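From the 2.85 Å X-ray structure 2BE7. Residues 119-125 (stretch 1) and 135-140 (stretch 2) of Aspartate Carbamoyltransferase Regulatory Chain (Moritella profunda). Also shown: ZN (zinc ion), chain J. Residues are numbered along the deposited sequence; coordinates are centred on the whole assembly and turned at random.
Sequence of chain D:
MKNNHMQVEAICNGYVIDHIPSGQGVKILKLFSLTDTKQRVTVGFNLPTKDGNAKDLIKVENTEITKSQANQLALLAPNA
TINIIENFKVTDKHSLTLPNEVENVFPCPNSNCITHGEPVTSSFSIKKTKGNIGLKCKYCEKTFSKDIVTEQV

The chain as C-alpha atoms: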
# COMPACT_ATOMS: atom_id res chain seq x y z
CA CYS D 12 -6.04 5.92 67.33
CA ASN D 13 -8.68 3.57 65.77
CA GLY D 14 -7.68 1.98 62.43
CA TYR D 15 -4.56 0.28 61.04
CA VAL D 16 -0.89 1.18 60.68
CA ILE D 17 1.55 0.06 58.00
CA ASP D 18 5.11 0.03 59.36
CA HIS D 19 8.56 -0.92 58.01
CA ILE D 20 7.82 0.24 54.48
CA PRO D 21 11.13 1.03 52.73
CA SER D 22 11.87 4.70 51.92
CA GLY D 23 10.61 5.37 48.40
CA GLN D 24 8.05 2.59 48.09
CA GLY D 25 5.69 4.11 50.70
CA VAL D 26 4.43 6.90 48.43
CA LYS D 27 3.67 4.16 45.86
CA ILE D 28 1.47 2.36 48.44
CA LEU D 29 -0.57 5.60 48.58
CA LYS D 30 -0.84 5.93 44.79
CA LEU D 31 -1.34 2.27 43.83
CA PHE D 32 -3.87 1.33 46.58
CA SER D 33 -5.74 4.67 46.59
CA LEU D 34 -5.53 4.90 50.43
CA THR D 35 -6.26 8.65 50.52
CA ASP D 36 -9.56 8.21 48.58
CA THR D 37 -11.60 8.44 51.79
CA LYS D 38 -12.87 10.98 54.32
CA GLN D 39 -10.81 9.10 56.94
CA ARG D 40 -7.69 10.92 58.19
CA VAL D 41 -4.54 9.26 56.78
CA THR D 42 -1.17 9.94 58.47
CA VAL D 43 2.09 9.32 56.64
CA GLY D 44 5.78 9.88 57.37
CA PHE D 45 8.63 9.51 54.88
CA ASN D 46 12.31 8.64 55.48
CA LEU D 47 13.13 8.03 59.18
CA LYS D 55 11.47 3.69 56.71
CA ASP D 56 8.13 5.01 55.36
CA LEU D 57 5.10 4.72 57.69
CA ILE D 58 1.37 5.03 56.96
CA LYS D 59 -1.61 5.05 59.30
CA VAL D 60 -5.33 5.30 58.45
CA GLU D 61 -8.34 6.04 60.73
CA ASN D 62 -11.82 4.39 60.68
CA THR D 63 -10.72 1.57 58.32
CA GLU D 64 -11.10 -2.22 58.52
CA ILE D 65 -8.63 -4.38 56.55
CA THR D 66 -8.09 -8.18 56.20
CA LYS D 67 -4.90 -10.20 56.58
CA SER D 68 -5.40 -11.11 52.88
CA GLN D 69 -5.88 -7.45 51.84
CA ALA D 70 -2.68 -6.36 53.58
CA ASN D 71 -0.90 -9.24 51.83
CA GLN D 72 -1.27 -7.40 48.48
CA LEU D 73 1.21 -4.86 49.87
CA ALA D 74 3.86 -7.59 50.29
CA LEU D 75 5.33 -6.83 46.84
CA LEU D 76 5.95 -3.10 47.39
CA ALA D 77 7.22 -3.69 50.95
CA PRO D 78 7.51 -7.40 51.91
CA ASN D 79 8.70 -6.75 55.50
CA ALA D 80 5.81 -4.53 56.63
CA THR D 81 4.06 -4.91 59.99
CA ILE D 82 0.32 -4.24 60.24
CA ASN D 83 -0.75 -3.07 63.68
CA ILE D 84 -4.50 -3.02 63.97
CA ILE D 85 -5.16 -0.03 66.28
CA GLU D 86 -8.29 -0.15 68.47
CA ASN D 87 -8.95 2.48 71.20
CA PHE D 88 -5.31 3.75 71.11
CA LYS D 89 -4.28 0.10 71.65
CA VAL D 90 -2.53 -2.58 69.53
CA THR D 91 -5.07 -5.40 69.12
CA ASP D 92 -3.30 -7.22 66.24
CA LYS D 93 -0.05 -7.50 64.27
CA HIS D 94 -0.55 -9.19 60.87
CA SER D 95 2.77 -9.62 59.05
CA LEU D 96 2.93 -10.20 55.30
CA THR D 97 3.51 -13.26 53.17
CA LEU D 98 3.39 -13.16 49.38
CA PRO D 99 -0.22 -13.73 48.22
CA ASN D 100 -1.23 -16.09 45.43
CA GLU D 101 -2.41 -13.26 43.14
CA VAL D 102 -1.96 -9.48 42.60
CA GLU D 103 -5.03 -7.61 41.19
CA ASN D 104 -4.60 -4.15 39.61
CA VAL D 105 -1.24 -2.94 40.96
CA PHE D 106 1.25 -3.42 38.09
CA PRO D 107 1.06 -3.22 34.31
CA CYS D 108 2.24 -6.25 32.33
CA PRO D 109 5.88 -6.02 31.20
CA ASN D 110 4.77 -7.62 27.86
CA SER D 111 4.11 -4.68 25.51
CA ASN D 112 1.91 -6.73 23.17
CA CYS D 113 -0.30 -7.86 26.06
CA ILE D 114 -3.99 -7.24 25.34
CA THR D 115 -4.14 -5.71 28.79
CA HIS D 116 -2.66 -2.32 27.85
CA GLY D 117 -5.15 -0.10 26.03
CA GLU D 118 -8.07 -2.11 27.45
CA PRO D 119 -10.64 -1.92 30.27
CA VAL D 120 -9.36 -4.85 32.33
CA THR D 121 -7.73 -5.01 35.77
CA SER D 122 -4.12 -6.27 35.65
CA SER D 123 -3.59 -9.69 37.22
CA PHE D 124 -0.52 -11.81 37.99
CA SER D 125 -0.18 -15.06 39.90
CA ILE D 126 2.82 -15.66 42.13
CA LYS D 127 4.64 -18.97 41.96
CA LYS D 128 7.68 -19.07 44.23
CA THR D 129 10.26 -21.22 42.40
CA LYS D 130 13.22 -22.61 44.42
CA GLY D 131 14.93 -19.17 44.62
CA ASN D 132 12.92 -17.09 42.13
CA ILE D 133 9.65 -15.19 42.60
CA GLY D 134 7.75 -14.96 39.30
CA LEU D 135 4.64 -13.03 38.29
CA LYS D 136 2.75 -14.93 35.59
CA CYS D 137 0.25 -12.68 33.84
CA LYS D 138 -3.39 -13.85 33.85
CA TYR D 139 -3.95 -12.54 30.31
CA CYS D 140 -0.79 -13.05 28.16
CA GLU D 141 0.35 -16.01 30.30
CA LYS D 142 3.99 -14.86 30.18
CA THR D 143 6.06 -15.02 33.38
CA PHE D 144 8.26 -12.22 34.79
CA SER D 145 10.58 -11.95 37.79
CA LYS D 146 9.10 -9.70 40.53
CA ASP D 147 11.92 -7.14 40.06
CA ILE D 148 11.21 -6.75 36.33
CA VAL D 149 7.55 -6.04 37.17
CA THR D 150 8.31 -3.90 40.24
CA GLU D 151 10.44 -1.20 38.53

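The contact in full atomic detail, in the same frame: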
# COMPACT_ATOMS: atom_id res chain seq x y z
N PRO D 119 -9.98 -2.05 28.97
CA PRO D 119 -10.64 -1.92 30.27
C PRO D 119 -10.69 -3.25 31.00
O PRO D 119 -11.75 -3.87 31.13
CB PRO D 119 -12.04 -1.43 29.89
CG PRO D 119 -12.29 -2.07 28.57
CD PRO D 119 -10.96 -2.26 27.89
N VAL D 120 -9.51 -3.69 31.44
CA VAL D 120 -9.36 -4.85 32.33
C VAL D 120 -8.37 -4.52 33.45
O VAL D 120 -7.44 -3.75 33.27
CB VAL D 120 -8.91 -6.15 31.58
CG1 VAL D 120 -10.03 -6.63 30.68
CG2 VAL D 120 -7.63 -5.93 30.78
N THR D 121 -8.62 -5.11 34.62
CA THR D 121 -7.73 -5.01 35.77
C THR D 121 -6.53 -5.94 35.59
O THR D 121 -6.70 -7.11 35.24
CB THR D 121 -8.52 -5.34 37.06
OG1 THR D 121 -8.79 -4.11 37.75
CG2 THR D 121 -7.77 -6.28 38.00
N SER D 122 -5.32 -5.44 35.82
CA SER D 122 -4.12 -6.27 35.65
C SER D 122 -4.09 -7.36 36.72
O SER D 122 -4.56 -7.16 37.85
CB SER D 122 -2.84 -5.44 35.71
OG SER D 122 -2.60 -4.99 37.03
N SER D 123 -3.52 -8.51 36.36
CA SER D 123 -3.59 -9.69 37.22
C SER D 123 -2.45 -10.68 36.99
O SER D 123 -2.34 -11.26 35.90
CB SER D 123 -4.92 -10.41 37.03
OG SER D 123 -4.99 -11.55 37.88
N PHE D 124 -1.64 -10.87 38.03
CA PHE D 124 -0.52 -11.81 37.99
C PHE D 124 -0.66 -12.82 39.10
O PHE D 124 -1.13 -12.48 40.18
CB PHE D 124 0.80 -11.07 38.21
CG PHE D 124 1.00 -9.93 37.28
CD1 PHE D 124 0.49 -8.68 37.59
CD2 PHE D 124 1.71 -10.08 36.10
CE1 PHE D 124 0.67 -7.61 36.75
CE2 PHE D 124 1.90 -9.01 35.25
CZ PHE D 124 1.37 -7.77 35.58
N SER D 125 -0.24 -14.05 38.85
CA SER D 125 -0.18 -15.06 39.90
C SER D 125 1.28 -15.31 40.26
O SER D 125 2.16 -15.21 39.41
CB SER D 125 -0.89 -16.35 39.51
OG SER D 125 -0.38 -16.87 38.31
N LEU D 135 6.01 -13.51 38.49
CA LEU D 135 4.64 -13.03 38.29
C LEU D 135 4.18 -13.46 36.90
O LEU D 135 4.62 -12.92 35.89
CB LEU D 135 4.56 -11.51 38.42
CG LEU D 135 4.95 -10.91 39.78
CD1 LEU D 135 4.69 -9.41 39.82
CD2 LEU D 135 4.21 -11.58 40.92
N LYS D 136 3.32 -14.47 36.86
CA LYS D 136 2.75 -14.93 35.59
C LYS D 136 1.45 -14.19 35.35
O LYS D 136 0.52 -14.25 36.16
CB LYS D 136 2.52 -16.44 35.59
CG LYS D 136 2.08 -16.97 34.23
CD LYS D 136 1.72 -18.43 34.29
CE LYS D 136 0.74 -18.81 33.22
NZ LYS D 136 0.30 -20.22 33.43
N CYS D 137 1.39 -13.51 34.22
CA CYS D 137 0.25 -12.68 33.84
C CYS D 137 -0.99 -13.50 33.47
O CYS D 137 -0.93 -14.39 32.63
CB CYS D 137 0.65 -11.79 32.67
SG CYS D 137 -0.69 -10.93 31.93
N LYS D 138 -2.11 -13.18 34.10
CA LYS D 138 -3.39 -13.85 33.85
C LYS D 138 -3.80 -13.81 32.37
O LYS D 138 -4.32 -14.77 31.84
CB LYS D 138 -4.45 -13.19 34.72
CG LYS D 138 -5.89 -13.66 34.52
CD LYS D 138 -6.84 -12.60 35.12
CE LYS D 138 -8.31 -12.95 34.94
NZ LYS D 138 -9.01 -11.74 34.42
N TYR D 139 -3.56 -12.69 31.70
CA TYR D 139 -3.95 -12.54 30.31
C TYR D 139 -2.93 -13.16 29.33
O TYR D 139 -3.18 -14.24 28.82
CB TYR D 139 -4.26 -11.07 30.00
CG TYR D 139 -5.49 -10.59 30.73
CD1 TYR D 139 -6.75 -10.78 30.20
CD2 TYR D 139 -5.39 -10.00 31.98
CE1 TYR D 139 -7.88 -10.37 30.86
CE2 TYR D 139 -6.52 -9.59 32.66
CZ TYR D 139 -7.77 -9.78 32.09
OH TYR D 139 -8.92 -9.40 32.74
N CYS D 140 -1.78 -12.53 29.12
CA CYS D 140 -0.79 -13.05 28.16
C CYS D 140 -0.07 -14.34 28.54
O CYS D 140 0.64 -14.92 27.72
CB CYS D 140 0.28 -12.00 27.84
SG CYS D 140 1.36 -11.60 29.19
ZN ZN J . 0.37 -9.75 30.14

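Short antiparallel ladders can lie next to metal sites, with a strand residue serving as both ladder partner and ligand. The regulatory chain of aspartate carbamoyltransferase offers a compact example. Here the two stretches run roughly antiparallel, and Phe 124 faces Cys 137 as a non-hydrogen-bonded pair, their CA atoms 4.3 Å apart.

Backbone hydrogen bonds flank this pair. Ser 125 and Lys 136 form the hydrogen-bonded pair: Ser 125 N donates to Lys 136 O at 2.8 Å, and Lys 136 N returns a bond to Ser 125 O at 2.9 Å. Beyond Cys 137, Lys 138 N donates to Ser 123 O at 2.6 Å, a nearly linear bond that carries the pairing past the end of the second strand. Between these bonds the chains come close enough for a CA-H...O contact, Phe 124 CA lying 3.2 Å from Lys 136 O. Lys 136 O also receives a weak hydrogen bond from Ser 125 OG, at 3.5 Å.

Apolar packing follows from the alternation of side chains. Phe 124 and Cys 137 share one face of the sheet, so ring atom Phe 124 CD2 reaches Cys 137 CB at 4.0 Å, while Phe 124 CB meets Leu 135 CB at 3.8 Å. Ser 125 and Lys 136 occupy the other face, where the lysine's extended chain leads its amine away from the partner strand. In the loop regions, Val 120 CG2 lies over one face of the Tyr 139 ring, and Thr 121 O approaches the ring edge, 3.6 Å from Tyr 139 CE2.

Metal coordination completes the arrangement. Cys 137 SG and Cys 140 SG bind ZN at 2.4 and 2.3 Å, with two further ligands elsewhere in the structure. Cys 137 thus joins ladder, aromatic packing and zinc site in one residue.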